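PDB 5NV8: EF-P arginine 32 rhamnosyl-transferase from Pseudomonas putida KT2440, which belongs to the EarP family of bacterial rhamnosyltransferases and is a two-domain protein with 2'-deoxy-thymidine-beta-L-rhamnose bound in its cleft. Local coordinates for residues A[196-208]-A[274-288]. Residues are numbered along the deposited sequence; the frame is centred on the assembly and turned at random.
Sequences PGALLISLFAYEN and LLWSCDFNAVRGEDS. With TRH (2'-deoxy-thymidine-beta-L-rhamnose), chain B.
Arg284 slides its side chain between the rings of Phe204 and Tyr206, a tightly packed part of the contact. Its guanidinium lies flat on Tyr206, planes 3° apart and centres 4.3 Å apart, while CD sits over the middle of that ring. Phe204 covers the opposite guanidinium face with its CZ, turned by 33°, and rests its own far face on the TRH methyl C5A. Extended from CG to NE, the arginine reaches phosphate P2 of TRH, where NH2 donates to O3P at 2.8 Å. Backbone N atoms grip the other phosphate, P: those of Glu286, just before helix 287-295, and of Asp287, in its first turn, hold O1P, and Ser288 N, in that same turn, holds O2P. Behind this pocket, strands 199-203 and 280-284 run parallel, Ala282 N bonding to Ser202 O at 2.7 Å. Ser202 OG donates to a lone pair of Asn281 OD1 (2.6 Å), and Asn281 ND2 holds Leu275 O, tying strand to helix 268-277. The other end is looser and partly exposed: Asp279 OD2 takes Leu200 N at 3.2 Å, and Leu199 CD1 leans on Asp279 CB. Within the Rossmann-like sheet, strand 225-230 flanks strand 199-203, and strand 299-302 borders strand 280-284.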
# COMPACT_ATOMS: atom_id res chain seq x y z
N PRO A 196 10.70 2.35 22.84
CA PRO A 196 11.63 1.22 22.83
C PRO A 196 10.90 -0.10 23.08
O PRO A 196 10.06 -0.21 23.97
CB PRO A 196 12.61 1.55 23.97
CG PRO A 196 12.48 3.02 24.17
CD PRO A 196 11.05 3.35 23.86
N GLY A 197 11.23 -1.10 22.26
CA GLY A 197 10.63 -2.41 22.37
C GLY A 197 9.18 -2.50 21.93
O GLY A 197 8.54 -3.52 22.19
N ALA A 198 8.66 -1.48 21.27
CA ALA A 198 7.26 -1.45 20.86
C ALA A 198 7.08 -1.95 19.44
O ALA A 198 7.94 -1.75 18.57
CB ALA A 198 6.69 -0.03 20.97
N LEU A 199 5.95 -2.62 19.21
CA LEU A 199 5.56 -3.01 17.86
C LEU A 199 5.08 -1.78 17.09
O LEU A 199 4.23 -1.03 17.57
CB LEU A 199 4.45 -4.07 17.92
CG LEU A 199 4.09 -4.78 16.61
CD1 LEU A 199 5.09 -5.88 16.30
CD2 LEU A 199 2.67 -5.35 16.67
N LEU A 200 5.64 -1.57 15.90
CA LEU A 200 5.36 -0.38 15.10
C LEU A 200 4.37 -0.75 14.01
O LEU A 200 4.63 -1.67 13.22
CB LEU A 200 6.66 0.19 14.49
CG LEU A 200 6.73 1.66 14.04
CD1 LEU A 200 6.43 2.62 15.20
CD2 LEU A 200 8.06 2.01 13.38
N ILE A 201 3.22 -0.08 13.99
CA ILE A 201 2.11 -0.38 13.09
C ILE A 201 1.70 0.90 12.38
O ILE A 201 1.39 1.90 13.03
CB ILE A 201 0.91 -0.98 13.84
CG1 ILE A 201 1.28 -2.29 14.54
CG2 ILE A 201 -0.27 -1.17 12.88
CD1 ILE A 201 0.13 -2.87 15.36
N SER A 202 1.74 0.88 11.05
CA SER A 202 1.16 1.95 10.26
C SER A 202 -0.26 1.57 9.86
O SER A 202 -0.52 0.42 9.50
CB SER A 202 2.00 2.26 9.01
OG SER A 202 1.94 1.20 8.06
N LEU A 203 -1.17 2.53 9.93
CA LEU A 203 -2.57 2.29 9.57
C LEU A 203 -3.05 3.39 8.65
O LEU A 203 -3.00 4.57 9.00
CB LEU A 203 -3.46 2.19 10.82
CG LEU A 203 -4.94 2.51 10.60
CD1 LEU A 203 -5.60 1.39 9.81
CD2 LEU A 203 -5.64 2.67 11.94
N PHE A 204 -3.51 2.99 7.47
CA PHE A 204 -4.00 3.91 6.44
C PHE A 204 -5.18 3.22 5.77
O PHE A 204 -5.00 2.27 5.01
CB PHE A 204 -2.90 4.24 5.44
CG PHE A 204 -3.38 4.89 4.18
CD1 PHE A 204 -3.92 6.17 4.19
CD2 PHE A 204 -3.28 4.23 2.97
CE1 PHE A 204 -4.36 6.77 3.02
CE2 PHE A 204 -3.71 4.82 1.79
CZ PHE A 204 -4.26 6.09 1.82
N ALA A 205 -6.39 3.68 6.07
CA ALA A 205 -7.60 3.00 5.62
C ALA A 205 -8.74 4.01 5.51
O ALA A 205 -8.54 5.22 5.67
CB ALA A 205 -7.95 1.85 6.57
N TYR A 206 -9.93 3.50 5.22
CA TYR A 206 -11.15 4.30 5.21
C TYR A 206 -11.76 4.28 6.61
O TYR A 206 -11.07 4.01 7.60
CB TYR A 206 -12.11 3.77 4.13
CG TYR A 206 -11.46 3.50 2.80
CD1 TYR A 206 -11.28 4.52 1.86
CD2 TYR A 206 -11.03 2.22 2.46
CE1 TYR A 206 -10.69 4.27 0.64
CE2 TYR A 206 -10.44 1.97 1.24
CZ TYR A 206 -10.27 2.99 0.33
OH TYR A 206 -9.68 2.73 -0.88
N GLU A 207 -13.06 4.56 6.71
CA GLU A 207 -13.76 4.41 7.98
C GLU A 207 -14.06 2.94 8.20
O GLU A 207 -14.77 2.32 7.40
CB GLU A 207 -15.05 5.23 8.02
CG GLU A 207 -14.90 6.70 7.67
CD GLU A 207 -14.79 6.94 6.19
OE1 GLU A 207 -15.50 6.26 5.42
OE2 GLU A 207 -13.99 7.81 5.78
N ASN A 208 -13.52 2.38 9.28
CA ASN A 208 -13.75 0.98 9.61
C ASN A 208 -14.57 0.90 10.89
O ASN A 208 -14.17 1.48 11.91
CB ASN A 208 -12.43 0.24 9.77
CG ASN A 208 -12.58 -1.25 9.53
OD1 ASN A 208 -13.27 -1.94 10.27
ND2 ASN A 208 -11.93 -1.74 8.48
N LEU A 274 8.15 4.56 5.31
CA LEU A 274 7.25 4.25 6.41
C LEU A 274 6.90 2.76 6.44
O LEU A 274 7.03 2.10 7.48
CB LEU A 274 5.98 5.09 6.30
CG LEU A 274 5.05 5.09 7.52
CD1 LEU A 274 5.82 5.46 8.78
CD2 LEU A 274 3.88 6.03 7.31
N LEU A 275 6.47 2.22 5.30
CA LEU A 275 6.11 0.81 5.24
C LEU A 275 7.29 -0.08 5.61
O LEU A 275 7.13 -1.05 6.36
CB LEU A 275 5.60 0.45 3.84
CG LEU A 275 4.31 1.13 3.36
CD1 LEU A 275 4.02 0.75 1.92
CD2 LEU A 275 3.13 0.78 4.26
N TRP A 276 8.48 0.23 5.10
CA TRP A 276 9.67 -0.56 5.40
C TRP A 276 10.06 -0.48 6.87
O TRP A 276 10.77 -1.37 7.36
CB TRP A 276 10.85 -0.09 4.54
CG TRP A 276 10.57 -0.09 3.06
CD1 TRP A 276 9.57 -0.76 2.41
CD2 TRP A 276 11.31 0.61 2.05
NE1 TRP A 276 9.65 -0.52 1.06
CE2 TRP A 276 10.70 0.32 0.81
CE3 TRP A 276 12.43 1.45 2.07
CZ2 TRP A 276 11.17 0.84 -0.39
CZ3 TRP A 276 12.89 1.97 0.87
CH2 TRP A 276 12.27 1.66 -0.34
N SER A 277 9.60 0.54 7.60
CA SER A 277 10.04 0.77 8.97
C SER A 277 9.20 0.04 10.01
O SER A 277 9.71 -0.30 11.08
CB SER A 277 10.03 2.27 9.27
OG SER A 277 11.15 2.91 8.67
N CYS A 278 7.93 -0.22 9.71
CA CYS A 278 6.99 -0.78 10.68
C CYS A 278 6.95 -2.31 10.58
O CYS A 278 7.26 -2.90 9.54
CB CYS A 278 5.59 -0.21 10.44
SG CYS A 278 5.50 1.58 10.36
N ASP A 279 6.54 -2.94 11.68
CA ASP A 279 6.41 -4.39 11.72
C ASP A 279 5.06 -4.89 11.22
O ASP A 279 4.90 -6.09 11.01
CB ASP A 279 6.65 -4.90 13.15
CG ASP A 279 7.93 -4.35 13.75
OD1 ASP A 279 9.01 -4.59 13.18
OD2 ASP A 279 7.85 -3.67 14.80
N PHE A 280 4.10 -3.99 11.01
CA PHE A 280 2.79 -4.34 10.48
C PHE A 280 2.21 -3.12 9.79
O PHE A 280 2.18 -2.03 10.37
CB PHE A 280 1.85 -4.82 11.60
CG PHE A 280 0.55 -5.37 11.09
CD1 PHE A 280 0.50 -6.63 10.51
CD2 PHE A 280 -0.63 -4.65 11.22
CE1 PHE A 280 -0.70 -7.14 10.04
CE2 PHE A 280 -1.83 -5.16 10.76
CZ PHE A 280 -1.86 -6.41 10.17
N ASN A 281 1.76 -3.29 8.55
CA ASN A 281 1.29 -2.18 7.72
C ASN A 281 -0.14 -2.44 7.29
O ASN A 281 -0.41 -3.39 6.55
CB ASN A 281 2.20 -1.99 6.51
CG ASN A 281 3.61 -1.58 6.89
OD1 ASN A 281 3.84 -0.47 7.36
ND2 ASN A 281 4.56 -2.48 6.67
N ALA A 282 -1.05 -1.57 7.72
CA ALA A 282 -2.45 -1.64 7.32
C ALA A 282 -2.67 -0.63 6.19
O ALA A 282 -2.63 0.58 6.41
CB ALA A 282 -3.37 -1.35 8.50
N VAL A 283 -2.90 -1.14 4.98
CA VAL A 283 -3.07 -0.29 3.80
C VAL A 283 -4.48 -0.44 3.26
O VAL A 283 -5.33 -1.11 3.86
CB VAL A 283 -2.03 -0.61 2.72
CG1 VAL A 283 -0.69 0.05 3.05
CG2 VAL A 283 -1.87 -2.11 2.56
N ARG A 284 -4.74 0.18 2.10
CA ARG A 284 -6.08 0.21 1.53
C ARG A 284 -5.97 0.44 0.03
O ARG A 284 -4.88 0.62 -0.52
CB ARG A 284 -6.92 1.31 2.18
CG ARG A 284 -6.46 2.69 1.76
CD ARG A 284 -7.47 3.77 2.08
NE ARG A 284 -7.31 4.91 1.19
CZ ARG A 284 -7.67 6.16 1.50
NH1 ARG A 284 -8.20 6.41 2.69
NH2 ARG A 284 -7.48 7.14 0.63
N GLY A 285 -7.12 0.45 -0.63
CA GLY A 285 -7.19 0.93 -2.00
C GLY A 285 -6.43 0.05 -2.97
O GLY A 285 -6.54 -1.18 -2.95
N GLU A 286 -5.62 0.69 -3.82
CA GLU A 286 -4.97 0.01 -4.93
C GLU A 286 -3.45 0.01 -4.80
O GLU A 286 -2.83 -1.06 -4.79
CB GLU A 286 -5.40 0.65 -6.25
CG GLU A 286 -4.61 0.17 -7.45
CD GLU A 286 -5.50 -0.33 -8.57
OE1 GLU A 286 -4.97 -0.69 -9.64
OE2 GLU A 286 -6.73 -0.36 -8.37
N ASP A 287 -2.82 1.19 -4.72
CA ASP A 287 -1.37 1.26 -4.81
C ASP A 287 -0.69 0.93 -3.48
O ASP A 287 0.26 0.14 -3.45
CB ASP A 287 -0.94 2.65 -5.30
CG ASP A 287 0.56 2.76 -5.49
OD1 ASP A 287 1.10 2.10 -6.40
OD2 ASP A 287 1.19 3.51 -4.72
N SER A 288 -1.17 1.52 -2.38
CA SER A 288 -0.60 1.20 -1.07
C SER A 288 -0.77 -0.28 -0.75
O SER A 288 0.05 -0.86 -0.03
CB SER A 288 -1.24 2.06 0.01
OG SER A 288 -2.58 1.66 0.26
O4P TRH B . -8.08 4.43 -1.18
P2 TRH B . -6.99 4.81 -2.11
O3P TRH B . -6.58 6.37 -1.96
O1 TRH B . -7.36 4.54 -3.65
C1 TRH B . -8.66 4.00 -3.95
C2 TRH B . -8.79 3.67 -5.45
O2 TRH B . -8.09 4.63 -6.24
C3 TRH B . -10.26 3.72 -5.88
O3 TRH B . -10.65 5.08 -6.11
C4 TRH B . -11.12 3.14 -4.77
O4 TRH B . -10.68 1.80 -4.49
OPP TRH B . -5.64 3.98 -1.77
P TRH B . -4.45 3.93 -2.85
O1P TRH B . -4.84 3.28 -4.13
O2P TRH B . -3.21 3.17 -2.15
O5' TRH B . -3.93 5.43 -3.05
C5' TRH B . -3.10 6.04 -2.06
C4' TRH B . -1.98 6.78 -2.77
O4' TRH B . -1.51 7.79 -1.84
C3' TRH B . -0.81 5.84 -2.94
O3' TRH B . 0.16 6.43 -3.82
C2' TRH B . -0.27 5.87 -1.53
C1' TRH B . -0.17 7.38 -1.49
N11 TRH B . 0.22 7.93 -0.17
C21 TRH B . 1.23 8.81 -0.12
O21 TRH B . 1.83 9.13 -1.15
N31 TRH B . 1.62 9.36 1.09
C41 TRH B . 0.97 9.02 2.27
O41 TRH B . 1.34 9.52 3.33
C51 TRH B . -0.08 8.11 2.23
C5A TRH B . -0.74 7.77 3.40
C61 TRH B . -0.46 7.57 1.00
O HOH W 1 -0.09 2.28 6.12